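Local coordinates for protein kinectin 1 (Kinesin receptor) (PDB 4MU6) that is of unknown function but is a Legionella effector with an elongated, helical N-terminal coiled-coil domain, in a protein that probably acts at host membranes, at residues T102-H107 against F177-N182; L92-L97 against E191-V196. All blocks are in the same frame, centred on the assembly; numbering follows the deposited sequence.

Interaction 1: residues T102-H107 against F177-N182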
# COMPACT_ATOMS: atom_id res chain seq x y z
N THR A 102 -38.47 17.20 -12.99
CA THR A 102 -39.34 17.77 -11.97
C THR A 102 -40.16 18.89 -12.58
O THR A 102 -41.32 19.06 -12.23
CB THR A 102 -38.51 18.30 -10.80
OG1 THR A 102 -37.77 17.21 -10.23
CG2 THR A 102 -39.41 18.92 -9.74
N ARG A 103 -39.56 19.64 -13.50
CA ARG A 103 -40.29 20.68 -14.18
C ARG A 103 -41.42 20.04 -14.98
O ARG A 103 -42.55 20.53 -14.96
CB ARG A 103 -39.35 21.50 -15.07
CG ARG A 103 -40.03 22.56 -15.92
CD ARG A 103 -39.00 23.35 -16.72
NE ARG A 103 -38.02 23.97 -15.84
CZ ARG A 103 -36.71 23.73 -15.86
NH1 ARG A 103 -36.19 22.89 -16.76
NH2 ARG A 103 -35.92 24.35 -15.01
N GLU A 104 -41.15 18.92 -15.64
CA GLU A 104 -42.21 18.23 -16.39
C GLU A 104 -43.31 17.68 -15.48
O GLU A 104 -44.51 17.87 -15.73
CB GLU A 104 -41.63 17.12 -17.27
CG GLU A 104 -42.69 16.39 -18.08
CD GLU A 104 -42.08 15.57 -19.20
OE1 GLU A 104 -40.96 15.04 -19.02
OE2 GLU A 104 -42.72 15.48 -20.28
N LEU A 105 -42.90 17.01 -14.40
CA LEU A 105 -43.83 16.45 -13.42
C LEU A 105 -44.80 17.48 -12.85
O LEU A 105 -45.98 17.19 -12.68
CB LEU A 105 -43.07 15.81 -12.27
CG LEU A 105 -42.76 14.32 -12.34
CD1 LEU A 105 -42.11 13.88 -11.05
CD2 LEU A 105 -44.03 13.51 -12.59
N ASN A 106 -44.30 18.68 -12.55
CA ASN A 106 -45.16 19.74 -12.01
C ASN A 106 -46.15 20.27 -13.04
O ASN A 106 -47.06 21.02 -12.69
CB ASN A 106 -44.32 20.90 -11.45
CG ASN A 106 -43.43 20.47 -10.31
OD1 ASN A 106 -43.77 19.57 -9.54
ND2 ASN A 106 -42.27 21.10 -10.19
N HIS A 107 -45.99 19.88 -14.30
CA HIS A 107 -46.89 20.35 -15.35
C HIS A 107 -47.88 19.29 -15.82
O HIS A 107 -48.92 19.62 -16.41
CB HIS A 107 -46.10 20.93 -16.53
CG HIS A 107 -46.98 21.57 -17.57
ND1 HIS A 107 -47.95 22.49 -17.26
CD2 HIS A 107 -47.02 21.41 -18.92
CE1 HIS A 107 -48.56 22.88 -18.36
NE2 HIS A 107 -48.01 22.24 -19.39
N PHE A 177 -49.98 9.90 -18.19
CA PHE A 177 -49.91 9.07 -16.99
C PHE A 177 -48.67 8.19 -17.00
O PHE A 177 -48.05 7.99 -15.95
CB PHE A 177 -51.18 8.22 -16.79
CG PHE A 177 -52.32 8.96 -16.10
CD1 PHE A 177 -52.23 9.34 -14.77
CD2 PHE A 177 -53.50 9.25 -16.79
CE1 PHE A 177 -53.29 10.02 -14.13
CE2 PHE A 177 -54.56 9.92 -16.16
CZ PHE A 177 -54.46 10.30 -14.84
N GLU A 178 -48.31 7.67 -18.17
CA GLU A 178 -47.06 6.92 -18.32
C GLU A 178 -45.83 7.83 -18.16
O GLU A 178 -44.81 7.42 -17.60
CB GLU A 178 -46.99 6.23 -19.68
CG GLU A 178 -45.83 5.25 -19.77
CD GLU A 178 -45.71 4.59 -21.14
OE1 GLU A 178 -46.61 4.80 -21.98
OE2 GLU A 178 -44.71 3.87 -21.35
N GLN A 179 -45.94 9.05 -18.66
CA GLN A 179 -44.86 10.02 -18.53
C GLN A 179 -44.61 10.28 -17.05
O GLN A 179 -43.46 10.36 -16.59
CB GLN A 179 -45.21 11.33 -19.24
CG GLN A 179 -44.07 12.33 -19.28
CD GLN A 179 -42.95 11.89 -20.23
OE1 GLN A 179 -43.19 11.66 -21.41
NE2 GLN A 179 -41.73 11.79 -19.70
N GLU A 180 -45.71 10.39 -16.30
CA GLU A 180 -45.62 10.68 -14.88
C GLU A 180 -44.87 9.60 -14.09
O GLU A 180 -43.90 9.89 -13.39
CB GLU A 180 -47.02 10.90 -14.29
CG GLU A 180 -47.02 11.22 -12.80
CD GLU A 180 -48.40 11.63 -12.29
OE1 GLU A 180 -49.32 10.77 -12.31
OE2 GLU A 180 -48.57 12.80 -11.88
N VAL A 181 -45.32 8.36 -14.21
CA VAL A 181 -44.68 7.29 -13.47
C VAL A 181 -43.22 7.09 -13.91
O VAL A 181 -42.35 6.83 -13.08
CB VAL A 181 -45.48 5.98 -13.57
CG1 VAL A 181 -45.90 5.75 -14.99
CG2 VAL A 181 -44.67 4.81 -13.06
N ASN A 182 -42.94 7.23 -15.21
CA ASN A 182 -41.56 7.13 -15.70
C ASN A 182 -40.62 8.19 -15.15
O ASN A 182 -39.47 7.90 -14.79
CB ASN A 182 -41.52 7.13 -17.23
CG ASN A 182 -41.92 5.81 -17.81
OD1 ASN A 182 -41.93 4.81 -17.09
ND2 ASN A 182 -42.24 5.78 -19.09
O HOH W 1 -46.78 14.98 -11.36

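Interaction 2: residues L92-L97 against E191-V196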
# COMPACT_ATOMS: atom_id res chain seq x y z
N LEU A 92 -23.43 16.72 -11.67
CA LEU A 92 -23.90 17.88 -12.42
C LEU A 92 -24.95 17.47 -13.44
O LEU A 92 -25.98 18.13 -13.61
CB LEU A 92 -22.74 18.56 -13.13
CG LEU A 92 -23.16 19.69 -14.06
CD1 LEU A 92 -23.75 20.83 -13.27
CD2 LEU A 92 -21.98 20.16 -14.89
N LYS A 93 -24.68 16.37 -14.12
CA LYS A 93 -25.59 15.81 -15.09
C LYS A 93 -26.94 15.44 -14.45
O LYS A 93 -28.00 15.77 -14.98
CB LYS A 93 -24.95 14.59 -15.75
CG LYS A 93 -25.76 13.95 -16.84
CD LYS A 93 -25.01 12.74 -17.43
CE LYS A 93 -23.61 13.11 -17.91
NZ LYS A 93 -23.58 13.57 -19.33
N ASP A 94 -26.88 14.78 -13.29
CA ASP A 94 -28.09 14.39 -12.58
C ASP A 94 -28.84 15.60 -12.04
O ASP A 94 -30.07 15.61 -12.02
CB ASP A 94 -27.78 13.39 -11.45
CG ASP A 94 -27.63 11.95 -11.96
OD1 ASP A 94 -27.91 11.71 -13.17
OD2 ASP A 94 -27.25 11.06 -11.17
N LYS A 95 -28.10 16.63 -11.63
CA LYS A 95 -28.71 17.87 -11.18
C LYS A 95 -29.60 18.47 -12.28
O LYS A 95 -30.71 18.92 -12.03
CB LYS A 95 -27.63 18.87 -10.76
CG LYS A 95 -28.16 20.23 -10.36
CD LYS A 95 -27.01 21.14 -9.90
CE LYS A 95 -27.53 22.44 -9.29
NZ LYS A 95 -28.12 23.34 -10.32
N LYS A 96 -29.11 18.43 -13.51
CA LYS A 96 -29.83 18.97 -14.66
C LYS A 96 -31.01 18.07 -15.02
O LYS A 96 -32.07 18.55 -15.41
CB LYS A 96 -28.89 19.10 -15.86
CG LYS A 96 -27.67 19.97 -15.58
CD LYS A 96 -26.71 20.00 -16.76
CE LYS A 96 -25.53 20.94 -16.49
NZ LYS A 96 -24.64 21.06 -17.69
N LEU A 97 -30.82 16.77 -14.90
CA LEU A 97 -31.88 15.84 -15.18
C LEU A 97 -33.00 15.98 -14.15
O LEU A 97 -34.18 16.00 -14.50
CB LEU A 97 -31.34 14.42 -15.17
CG LEU A 97 -32.34 13.35 -15.59
CD1 LEU A 97 -32.87 13.62 -17.00
CD2 LEU A 97 -31.66 11.98 -15.51
N GLU A 191 -31.82 9.42 -7.06
CA GLU A 191 -31.56 9.40 -5.63
C GLU A 191 -30.59 8.29 -5.30
O GLU A 191 -29.72 8.45 -4.43
CB GLU A 191 -32.85 9.27 -4.81
CG GLU A 191 -33.71 10.52 -4.84
CD GLU A 191 -34.98 10.43 -3.99
OE1 GLU A 191 -35.62 9.35 -3.95
OE2 GLU A 191 -35.33 11.45 -3.35
N LYS A 192 -30.71 7.16 -6.01
CA LYS A 192 -29.83 6.03 -5.78
C LYS A 192 -28.39 6.37 -6.17
O LYS A 192 -27.45 6.02 -5.46
CB LYS A 192 -30.30 4.80 -6.56
CG LYS A 192 -31.50 4.10 -5.95
CD LYS A 192 -32.04 2.98 -6.88
CE LYS A 192 -31.09 1.80 -6.93
NZ LYS A 192 -30.85 1.22 -5.57
N ARG A 193 -28.23 7.04 -7.31
CA ARG A 193 -26.90 7.41 -7.76
C ARG A 193 -26.30 8.50 -6.87
O ARG A 193 -25.09 8.53 -6.67
CB ARG A 193 -26.89 7.84 -9.23
CG ARG A 193 -27.17 6.69 -10.20
CD ARG A 193 -26.87 7.10 -11.64
NE ARG A 193 -27.64 8.27 -12.06
CZ ARG A 193 -28.82 8.21 -12.66
NH1 ARG A 193 -29.39 7.04 -12.91
NH2 ARG A 193 -29.44 9.33 -13.01
N ALA A 194 -27.16 9.36 -6.32
CA ALA A 194 -26.70 10.38 -5.37
C ALA A 194 -26.14 9.74 -4.11
O ALA A 194 -25.10 10.13 -3.60
CB ALA A 194 -27.84 11.34 -5.02
N SER A 195 -26.85 8.73 -3.60
CA SER A 195 -26.42 8.05 -2.39
C SER A 195 -25.08 7.37 -2.56
O SER A 195 -24.26 7.34 -1.63
CB SER A 195 -27.47 7.03 -1.96
OG SER A 195 -28.63 7.70 -1.49
N VAL A 196 -24.85 6.83 -3.75
CA VAL A 196 -23.59 6.18 -4.05
C VAL A 196 -22.46 7.21 -4.04
O VAL A 196 -21.43 6.99 -3.40
CB VAL A 196 -23.65 5.41 -5.38
CG1 VAL A 196 -22.26 5.08 -5.87
CG2 VAL A 196 -24.51 4.14 -5.23

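Interaction 1: residues T102-H107 against F177-N182
The carboxylate of Glu-104 lies over the side-chain amide of Gln-179, the two flat groups stacked with their planes only 19° apart while the side chains themselves cross at about a right angle. Glu-104 OE2 sits 3.6 Å from Gln-179 CG, and Glu-104 OE1 is 3.4 Å from Gln-179 NE2. That last approach has the wrong angle for a hydrogen bond, as expected when one group rests on the other instead of meeting it head-on. Gln-179 gets there by bending at chi2 (71°), which folds its amide over, whereas Glu-104 reaches across in an extended chain. The next residue, Leu-105, brings its CD2 methyl to 3.7 Å from Glu-180 O and 3.8 Å from Glu-180 CG, so it packs on the backbone and the aliphatic root of a charged side chain. Glu-180 carries its own carboxylate onward, and a water links it back to the backbone of helix 43-105: the water donates to Leu-105 O at 2.7 Å and to Glu-180 OE2 at 2.9 Å. All this happens between two antiparallel helices of the coiled-coil domain, close to where helix 43-105 finishes and helix 108-127 takes over. The helices come close here, with Leu-105 CA 6.2 Å from Glu-180 CA, although the patch lies at the surface of the rod. Asn-183, one turn on from Gln-179, holds both stacked groups: its ND2 hydrogen-bonds Glu-104 OE1 and its OD1 accepts from Gln-179 NE2; one amide thus ties down the pair and should fix how each is rotated. Leu-105 also leans on Asn-183, Lys-184 and Leu-187, while Ile-108, from the next helix, touches the side chains of Gln-179 and Glu-180.

Interaction 2: residues L92-L97 against E191-V196
Asp-94 and Arg-193 both set CG beside their own backbone N (chi1 -81° and -69°), and Arg-193 then bends at chi3, presenting the NE side of its guanidinium to the aspartate. The grip is side-on and two-pronged: Arg-193 NE donates to Asp-94 OD2 at 3.0 Å and Arg-193 NH2 to Asp-94 OD1 at 2.8 Å, each nitrogen taking its own oxygen. It is not a coplanar pair, since carboxylate and guanidinium are turned 49° apart. OD2 receives NE through its syn lone pair, but NH2 comes to OD1 from above the carboxylate plane. Leu-97 CD2 lies near the guanidinium plane, beyond the NH2 end, 4.3 Å from Arg-193 NH2. Asp-94 is buried, and its OD2 has a second salt-bridge partner in Arg-197, one turn on from Arg-193; two positive groups around it would be expected to favour the ionised carboxylate. The backbones stand well apart here, with Asp-94 CA 8.4 Å from Ala-194 CA, so the long arginine side chain does most of the reaching. The result is an interhelical salt bridge between the antiparallel helices 43-105 and 158-217 of a long coiled-coil hairpin.

In the fold
From the N terminus, the long helix 43-105 first offers 92-97, in and just beyond a predicted coiled-coil region, and then, near its end, 102-107. The chain goes on through helix 108-127 and an unmodelled stretch, 131-154, before helix 158-217 brings it back. On that return it meets 102-107 first, so 177-182 closes the inner loop of interaction 1; 191-196 then closes the outer loop of interaction 2 around it. The two, with centres 18 Å apart, are contacts along one antiparallel hairpin. Both tie helix 43-105 to helix 158-217, interaction 1 lying farther out from the centre of the chain.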